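PDB 7LQX: glycosyl hydrolase BlGH5_18 from Bifidobacterium longum subsp. infantis, which probably hydrolyses beta-mannosidic linkages in the core of N-glycans as part of a bacterial N-glycan degradation pathway. Local coordinates for residues R23-V28 with G98-V103; L58-V63 with R345-M350; V194-H199 with L225-T230. One frame throughout, in Å; residues are numbered along the deposited sequence. Where two conformers were deposited one is given.

Contact 1 (R23-V28 with G98-V103)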
# COMPACT_ATOMS: atom_id res chain seq x y z
N ARG A 23 7.95 -39.97 6.55
CA ARG A 23 7.98 -39.45 5.19
C ARG A 23 8.54 -38.03 5.19
O ARG A 23 8.61 -37.37 6.22
CB ARG A 23 6.57 -39.48 4.59
CG ARG A 23 5.49 -38.85 5.48
CD ARG A 23 4.32 -38.29 4.65
NE ARG A 23 4.81 -37.92 3.34
CZ ARG A 23 4.37 -36.92 2.60
NH1 ARG A 23 3.39 -36.14 3.02
NH2 ARG A 23 4.94 -36.72 1.43
N MSE A 24 8.95 -37.60 3.99
CA MSE A 24 9.48 -36.25 3.77
C MSE A 24 8.47 -35.53 2.88
O MSE A 24 8.06 -36.07 1.85
CB MSE A 24 10.83 -36.27 3.05
CG MSE A 24 11.36 -34.88 2.74
SE MSE A 24 13.10 -34.94 1.85
CE MSE A 24 14.16 -35.67 3.29
N ARG A 25 8.10 -34.32 3.25
CA ARG A 25 7.04 -33.61 2.54
C ARG A 25 7.61 -32.91 1.31
O ARG A 25 8.71 -32.37 1.33
CB ARG A 25 6.41 -32.58 3.47
CG ARG A 25 6.04 -33.08 4.87
CD ARG A 25 4.86 -34.05 4.86
NE ARG A 25 3.74 -33.55 4.09
CZ ARG A 25 2.73 -32.82 4.57
NH1 ARG A 25 2.68 -32.50 5.86
NH2 ARG A 25 1.77 -32.42 3.75
N PHE A 26 6.83 -32.93 0.22
CA PHE A 26 7.18 -32.23 -1.01
C PHE A 26 6.00 -31.37 -1.45
O PHE A 26 4.87 -31.85 -1.54
CB PHE A 26 7.60 -33.21 -2.12
CG PHE A 26 9.01 -33.69 -1.96
CD1 PHE A 26 9.31 -34.74 -1.10
CD2 PHE A 26 10.04 -33.06 -2.62
CE1 PHE A 26 10.62 -35.17 -0.94
CE2 PHE A 26 11.35 -33.47 -2.45
CZ PHE A 26 11.64 -34.52 -1.60
N GLY A 27 6.27 -30.09 -1.68
CA GLY A 27 5.21 -29.18 -2.06
C GLY A 27 5.75 -27.97 -2.79
O GLY A 27 6.92 -27.92 -3.17
N VAL A 28 4.87 -26.98 -2.99
CA VAL A 28 5.22 -25.77 -3.73
C VAL A 28 4.70 -24.54 -3.01
O VAL A 28 3.66 -24.56 -2.35
CB VAL A 28 4.72 -25.77 -5.19
CG1 VAL A 28 5.39 -26.87 -5.98
CG2 VAL A 28 3.21 -25.89 -5.26
N GLY A 98 -6.40 -32.84 -2.94
CA GLY A 98 -5.57 -33.87 -2.34
C GLY A 98 -4.37 -33.40 -1.56
O GLY A 98 -3.48 -34.22 -1.28
N MSE A 99 -4.31 -32.13 -1.18
CA MSE A 99 -3.12 -31.58 -0.56
C MSE A 99 -3.39 -30.82 0.73
O MSE A 99 -4.47 -30.28 0.94
CB MSE A 99 -2.41 -30.65 -1.55
CG MSE A 99 -1.98 -31.37 -2.81
SE MSE A 99 -0.98 -30.25 -3.99
CE MSE A 99 -2.40 -29.10 -4.56
N ASP A 100 -2.37 -30.77 1.58
CA ASP A 100 -2.38 -29.91 2.76
C ASP A 100 -2.03 -28.48 2.37
O ASP A 100 -1.45 -28.23 1.31
CB ASP A 100 -1.38 -30.42 3.79
CG ASP A 100 -1.76 -31.77 4.33
OD1 ASP A 100 -2.93 -31.93 4.73
OD2 ASP A 100 -0.91 -32.68 4.32
N ALA A 101 -2.40 -27.54 3.23
CA ALA A 101 -2.08 -26.14 3.00
C ALA A 101 -1.48 -25.53 4.25
O ALA A 101 -1.97 -25.77 5.36
CB ALA A 101 -3.33 -25.36 2.57
N TYR A 102 -0.41 -24.77 4.06
CA TYR A 102 0.22 -23.93 5.07
C TYR A 102 0.05 -22.49 4.62
O TYR A 102 0.21 -22.18 3.44
CB TYR A 102 1.71 -24.30 5.18
CG TYR A 102 1.93 -25.70 5.69
CD1 TYR A 102 1.83 -26.78 4.83
CD2 TYR A 102 2.18 -25.95 7.03
CE1 TYR A 102 1.99 -28.07 5.29
CE2 TYR A 102 2.35 -27.24 7.50
CZ TYR A 102 2.25 -28.30 6.63
OH TYR A 102 2.40 -29.60 7.08
N VAL A 103 -0.32 -21.60 5.54
CA VAL A 103 -0.66 -20.22 5.19
C VAL A 103 0.30 -19.27 5.90
O VAL A 103 0.54 -19.42 7.10
CB VAL A 103 -2.11 -19.90 5.59
CG1 VAL A 103 -2.46 -18.45 5.29
CG2 VAL A 103 -3.08 -20.83 4.88
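Arg25 and Asp100 each open a parallel strand, 25-29 and 100-104, and their CA atoms stand 10.1 Å apart because strand 62-65 runs between the two. These are the first and third strands of the (beta/alpha)8 barrel of GH5 enzymes, so side chains alone make the contact, inside the barrel near the N-terminal ends of its strands. Arg25 does most of the reaching. Its chain bends at chi2 (-70°) and again at chi3, which swings the guanidinium across the neighbouring strand. There NH2 of Arg25 forms a salt bridge with OD2 of Asp100 at 2.8 Å; as a hydrogen bond it is weak, its N-H...O angle 122°, and the guanidinium and carboxylate planes stand 78° apart. This holds for one of two deposited conformers of Arg25. Arg25 NE is salt-bridged to Asp61 OD1, so the guanidinium meets two acids through different nitrogens. Tyr102, two residues further along its strand, brings its hydroxyl to the third nitrogen: Arg25 NH1 lies near the plane of the phenol ring, off its edge, 3.2 Å from Tyr102 OH. Asp100 divides its carboxylate, OD2 facing Arg25 NH2 while OD1 pairs with NH1 of Arg156.

Contact 2 (L58-V63 with R345-M350)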
# COMPACT_ATOMS: atom_id res chain seq x y z
N LEU A 58 1.94 -33.39 -10.07
CA LEU A 58 3.38 -33.53 -9.90
C LEU A 58 3.76 -34.44 -8.75
O LEU A 58 4.95 -34.70 -8.54
CB LEU A 58 4.01 -32.17 -9.60
CG LEU A 58 4.04 -31.13 -10.71
CD1 LEU A 58 4.75 -29.88 -10.16
CD2 LEU A 58 4.74 -31.66 -11.95
N GLY A 59 2.78 -34.92 -7.98
CA GLY A 59 3.07 -35.68 -6.78
C GLY A 59 3.31 -34.84 -5.56
O GLY A 59 4.02 -35.28 -4.64
N MSE A 60 2.76 -33.64 -5.51
CA MSE A 60 2.92 -32.76 -4.36
C MSE A 60 1.92 -33.11 -3.28
O MSE A 60 0.79 -33.52 -3.57
CB MSE A 60 2.72 -31.31 -4.77
CG MSE A 60 3.65 -30.84 -5.86
SE MSE A 60 5.51 -30.83 -5.34
CE MSE A 60 6.08 -32.50 -6.08
N ASP A 61 2.31 -32.95 -2.02
CA ASP A 61 1.43 -33.19 -0.90
C ASP A 61 1.01 -31.93 -0.16
O ASP A 61 0.18 -32.01 0.75
CB ASP A 61 2.05 -34.21 0.07
CG ASP A 61 3.37 -33.75 0.63
OD1 ASP A 61 3.38 -32.76 1.38
OD2 ASP A 61 4.40 -34.38 0.31
N HIS A 62 1.56 -30.76 -0.52
CA HIS A 62 1.14 -29.54 0.15
C HIS A 62 1.46 -28.32 -0.70
O HIS A 62 2.27 -28.37 -1.62
CB HIS A 62 1.82 -29.37 1.53
CG HIS A 62 3.28 -29.06 1.45
ND1 HIS A 62 4.24 -30.04 1.38
CD2 HIS A 62 3.95 -27.88 1.42
CE1 HIS A 62 5.44 -29.49 1.32
NE2 HIS A 62 5.29 -28.18 1.34
N VAL A 63 0.81 -27.22 -0.33
CA VAL A 63 1.10 -25.90 -0.85
C VAL A 63 1.29 -24.93 0.31
O VAL A 63 0.73 -25.11 1.40
CB VAL A 63 -0.03 -25.38 -1.77
CG1 VAL A 63 -0.12 -26.22 -3.04
CG2 VAL A 63 -1.37 -25.36 -1.05
N ARG A 345 9.41 -31.44 -13.94
CA ARG A 345 9.62 -32.88 -14.04
C ARG A 345 10.71 -33.35 -13.08
O ARG A 345 10.58 -34.40 -12.45
CB ARG A 345 9.96 -33.25 -15.49
CG ARG A 345 8.91 -32.86 -16.52
CD ARG A 345 9.37 -33.13 -17.97
NE ARG A 345 8.44 -32.63 -18.98
CZ ARG A 345 7.29 -33.21 -19.28
NH1 ARG A 345 6.50 -32.69 -20.21
NH2 ARG A 345 6.91 -34.32 -18.65
N ALA A 346 11.77 -32.56 -12.94
CA ALA A 346 12.84 -32.94 -12.02
C ALA A 346 12.35 -32.95 -10.57
O ALA A 346 12.68 -33.87 -9.81
CB ALA A 346 14.03 -31.98 -12.16
N PHE A 347 11.58 -31.94 -10.18
CA PHE A 347 11.09 -31.89 -8.80
C PHE A 347 10.13 -33.04 -8.53
O PHE A 347 10.19 -33.65 -7.46
CB PHE A 347 10.43 -30.54 -8.53
CG PHE A 347 10.16 -30.27 -7.07
CD1 PHE A 347 11.18 -30.32 -6.14
CD2 PHE A 347 8.89 -29.94 -6.64
CE1 PHE A 347 10.94 -30.06 -4.80
CE2 PHE A 347 8.65 -29.68 -5.30
CZ PHE A 347 9.68 -29.73 -4.39
N ALA A 348 9.28 -33.38 -9.50
CA ALA A 348 8.41 -34.54 -9.36
C ALA A 348 9.23 -35.80 -9.14
O ALA A 348 8.87 -36.65 -8.31
CB ALA A 348 7.52 -34.68 -10.59
N GLU A 349 10.33 -35.95 -9.89
CA GLU A 349 11.18 -37.12 -9.73
C GLU A 349 11.79 -37.16 -8.34
O GLU A 349 11.90 -38.23 -7.72
CB GLU A 349 12.29 -37.11 -10.78
CG GLU A 349 11.81 -37.37 -12.20
CD GLU A 349 12.76 -36.84 -13.26
OE1 GLU A 349 12.34 -36.73 -14.44
OE2 GLU A 349 13.92 -36.52 -12.94
N MSE A 350 12.18 -36.01 -7.82
CA MSE A 350 12.79 -35.98 -6.50
C MSE A 350 11.78 -36.32 -5.42
O MSE A 350 12.09 -37.03 -4.46
CB MSE A 350 13.42 -34.61 -6.25
CG MSE A 350 14.60 -34.30 -7.17
SE MSE A 350 16.02 -35.62 -7.15
CE MSE A 350 15.36 -36.88 -8.47
O HOH W 1 6.15 -37.06 -7.84
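Met60 and Phe347 form the core of the tight part of this contact, where the turn leading into strand 62-65 meets helix 342-354. Phe347 extends its ring from the helix toward the turn, its chi1 of -167° setting CG opposite the backbone N. Met60, a selenomethionine, bends at chi2 and chi3 to bring its selenium to the CD2-CE2 side of that ring: SE sits 3.3 Å from Phe347 CE2, and 4.5 Å from the ring centroid along a line 68° off the ring normal. It is a Met-aromatic contact of oblique geometry, and a snug one. Trp311, Ile297 and Leu333 also touch the Phe347 ring, while Val28 and Ile55 pack on Met60. Were Phe347 replaced by an alanine, the Met60 selenium would probably lose its aromatic neighbour, with a gap opened beside it. Ala348 is just as close to its partner, pressing its CB against the backbone carbonyl of Leu58, 3.3 Å from the O atom.

The rest is looser and wet. CD2 of Leu58 only grazes the Ala348 methyl, 4.3 Å from CB. A water then spans the two backbones, donating to Leu58 O at 2.7 Å and to Ala348 O at 2.8 Å, so it gives these two carbonyls a shared donor. Leu58 is the last residue before Gly59, whose positive phi ends helix 45-57 in a Schellman motif. The arrangement is that of a (beta/alpha)8 barrel, in which the helix following the eighth strand packs against the connection from the first helix to the second strand.

Contact 3 (V194-H199 with L225-T230)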
# COMPACT_ATOMS: atom_id res chain seq x y z
N VAL A 194 -2.02 -19.62 18.01
CA VAL A 194 -2.30 -20.91 17.39
C VAL A 194 -2.39 -21.99 18.47
O VAL A 194 -1.58 -22.02 19.40
CB VAL A 194 -1.20 -21.25 16.38
CG1 VAL A 194 -1.41 -22.63 15.76
CG2 VAL A 194 -1.12 -20.18 15.30
N ASP A 195 -3.35 -22.91 18.33
CA ASP A 195 -3.39 -24.10 19.17
C ASP A 195 -2.39 -25.11 18.59
O ASP A 195 -2.70 -25.84 17.64
CB ASP A 195 -4.79 -24.68 19.24
CG ASP A 195 -4.87 -25.91 20.14
OD1 ASP A 195 -3.81 -26.42 20.57
OD2 ASP A 195 -6.00 -26.37 20.42
N ARG A 196 -1.19 -25.14 19.15
CA ARG A 196 -0.11 -25.95 18.59
C ARG A 196 -0.26 -27.43 18.87
O ARG A 196 0.52 -28.23 18.34
CB ARG A 196 1.24 -25.40 19.06
CG ARG A 196 1.49 -24.01 18.46
CD ARG A 196 2.63 -23.29 19.11
NE ARG A 196 3.91 -23.91 18.80
CZ ARG A 196 5.07 -23.46 19.26
NH1 ARG A 196 5.10 -22.38 20.02
NH2 ARG A 196 6.19 -24.09 18.94
N ARG A 197 -1.28 -27.84 19.63
CA ARG A 197 -1.63 -29.25 19.67
C ARG A 197 -2.30 -29.69 18.37
O ARG A 197 -2.29 -30.89 18.06
CB ARG A 197 -2.58 -29.52 20.83
CG ARG A 197 -2.03 -29.12 22.19
CD ARG A 197 -3.14 -29.18 23.24
NE ARG A 197 -4.27 -28.33 22.86
CZ ARG A 197 -5.47 -28.39 23.41
NH1 ARG A 197 -5.73 -29.26 24.38
NH2 ARG A 197 -6.43 -27.57 22.99
N LYS A 198 -2.87 -28.76 17.61
CA LYS A 198 -3.62 -29.10 16.41
C LYS A 198 -2.99 -28.60 15.11
O LYS A 198 -3.23 -29.21 14.07
CB LYS A 198 -5.03 -28.50 16.48
CG LYS A 198 -5.87 -29.02 17.63
CD LYS A 198 -7.19 -28.26 17.70
CE LYS A 198 -8.12 -28.82 18.77
NZ LYS A 198 -9.50 -28.30 18.59
N HIS A 199 -2.19 -27.53 15.16
CA HIS A 199 -1.64 -26.89 13.98
C HIS A 199 -0.26 -26.35 14.29
O HIS A 199 0.03 -26.00 15.43
CB HIS A 199 -2.54 -25.73 13.54
CG HIS A 199 -3.94 -26.15 13.22
ND1 HIS A 199 -5.00 -25.89 14.06
CD2 HIS A 199 -4.44 -26.81 12.15
CE1 HIS A 199 -6.10 -26.40 13.53
NE2 HIS A 199 -5.79 -26.96 12.37
N LEU A 225 11.96 -21.00 18.41
CA LEU A 225 10.60 -20.50 18.50
C LEU A 225 9.80 -20.99 17.31
O LEU A 225 10.31 -21.05 16.18
CB LEU A 225 10.58 -18.97 18.55
CG LEU A 225 11.26 -18.40 19.80
CD1 LEU A 225 11.23 -16.88 19.77
CD2 LEU A 225 10.65 -18.92 21.10
N GLY A 226 8.55 -21.36 17.55
CA GLY A 226 7.75 -22.03 16.54
C GLY A 226 8.11 -23.50 16.47
O GLY A 226 9.08 -23.95 17.07
N ASP A 227 7.33 -24.26 15.70
CA ASP A 227 7.43 -25.71 15.74
C ASP A 227 8.51 -26.29 14.84
O ASP A 227 8.93 -27.43 15.07
CB ASP A 227 6.08 -26.32 15.35
CG ASP A 227 5.02 -26.09 16.40
OD1 ASP A 227 5.29 -26.37 17.58
OD2 ASP A 227 3.92 -25.62 16.06
N MSE A 228 8.95 -25.57 13.82
CA MSE A 228 9.98 -26.07 12.92
C MSE A 228 10.85 -24.90 12.49
O MSE A 228 10.35 -23.78 12.34
CB MSE A 228 9.38 -26.68 11.65
CG MSE A 228 8.41 -27.80 11.89
SE MSE A 228 7.93 -28.76 10.29
CE MSE A 228 6.64 -27.55 9.58
N THR A 229 12.11 -25.16 12.20
CA THR A 229 12.94 -24.15 11.58
C THR A 229 12.53 -24.01 10.12
O THR A 229 12.45 -25.01 9.41
CB THR A 229 14.40 -24.57 11.62
OG1 THR A 229 14.78 -24.78 12.99
CG2 THR A 229 15.28 -23.50 10.99
N THR A 230 12.30 -22.79 9.67
CA THR A 230 12.08 -22.55 8.25
C THR A 230 13.36 -21.98 7.65
O THR A 230 14.02 -21.14 8.26
CB THR A 230 10.92 -21.58 8.02
OG1 THR A 230 11.23 -20.31 8.57
CG2 THR A 230 9.64 -22.11 8.64
O HOH W 2 7.74 -21.27 20.35
O HOH W 3 2.35 -28.13 16.28
O HOH W 4 8.96 -24.12 20.12
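Where the fifth and sixth strands of the (beta/alpha)8 barrel lie side by side, Arg196, in the loop before strand 200-202, reaches over to Asp227, just ahead of strand 229-233. The two side chains approach from opposite directions and form a salt bridge. Arg196 offers its NE and NH2 side, and both nitrogens settle on one oxygen: Asp227 OD1 accepts from NH2 at 2.8 Å and from NE at 3.1 Å. OD1 lies practically in the guanidinium plane, yet the carboxylate is turned 63° from that plane, so both N-H groups come down on OD1 from the same face, the NH2 donor as much as 69° out of the carboxylate plane. A weak third bond joins NE to OD2 of Asp227. The bend at chi3 of Arg196 (69°) turns its NE-NH2 edge to the acid.

Waters take up further donors of the group. One accepts from Arg196 NH1 and from the backbone N of Gly226; another accepts from Arg196 NH2 at 3.0 Å and donates to Gly226 O, which also takes a bond from NH1 of Arg270. The loop itself is braced just beside the arginine: Asp195 OD1 accepts from the backbone N of Arg197 in an Asx turn, while Arg197 NE, 3.0 Å from that same OD1, and NH2 grip the carboxylate side-on.

Asp227 OD2 accepts from the backbone N of Ala201, on strand 200-202. With a guanidinium at one oxygen and an amide at the other, the Asp227 carboxylate is likely to stay ionised, and it ties both the arginine and the neighbouring strand to the start of strand 229-233.

Overall arrangement
All three contacts sit towards the N-terminal ends of the barrel strands, whereas the catalytic acids of GH5 enzymes lie at the C-terminal ends of the fourth and seventh, so they probably belong to the barrel's base, away from the active site. Contacts 1 and 2 interlock, with centres about 10 Å apart: Asp61 N is 2.8 Å from Phe26 O, Asp61 OD2 is salt-bridged to Arg23 NH2, and Phe347 CE2 lies 3.3 Å from Gly27 O. Contact 3 stands apart at the strand 200-202 and 229-233 junction, its centre about 15 Å from that of contact 1 and 24 Å from that of contact 2, without touching either. In sequence it is nested within the loop closed by contact 2.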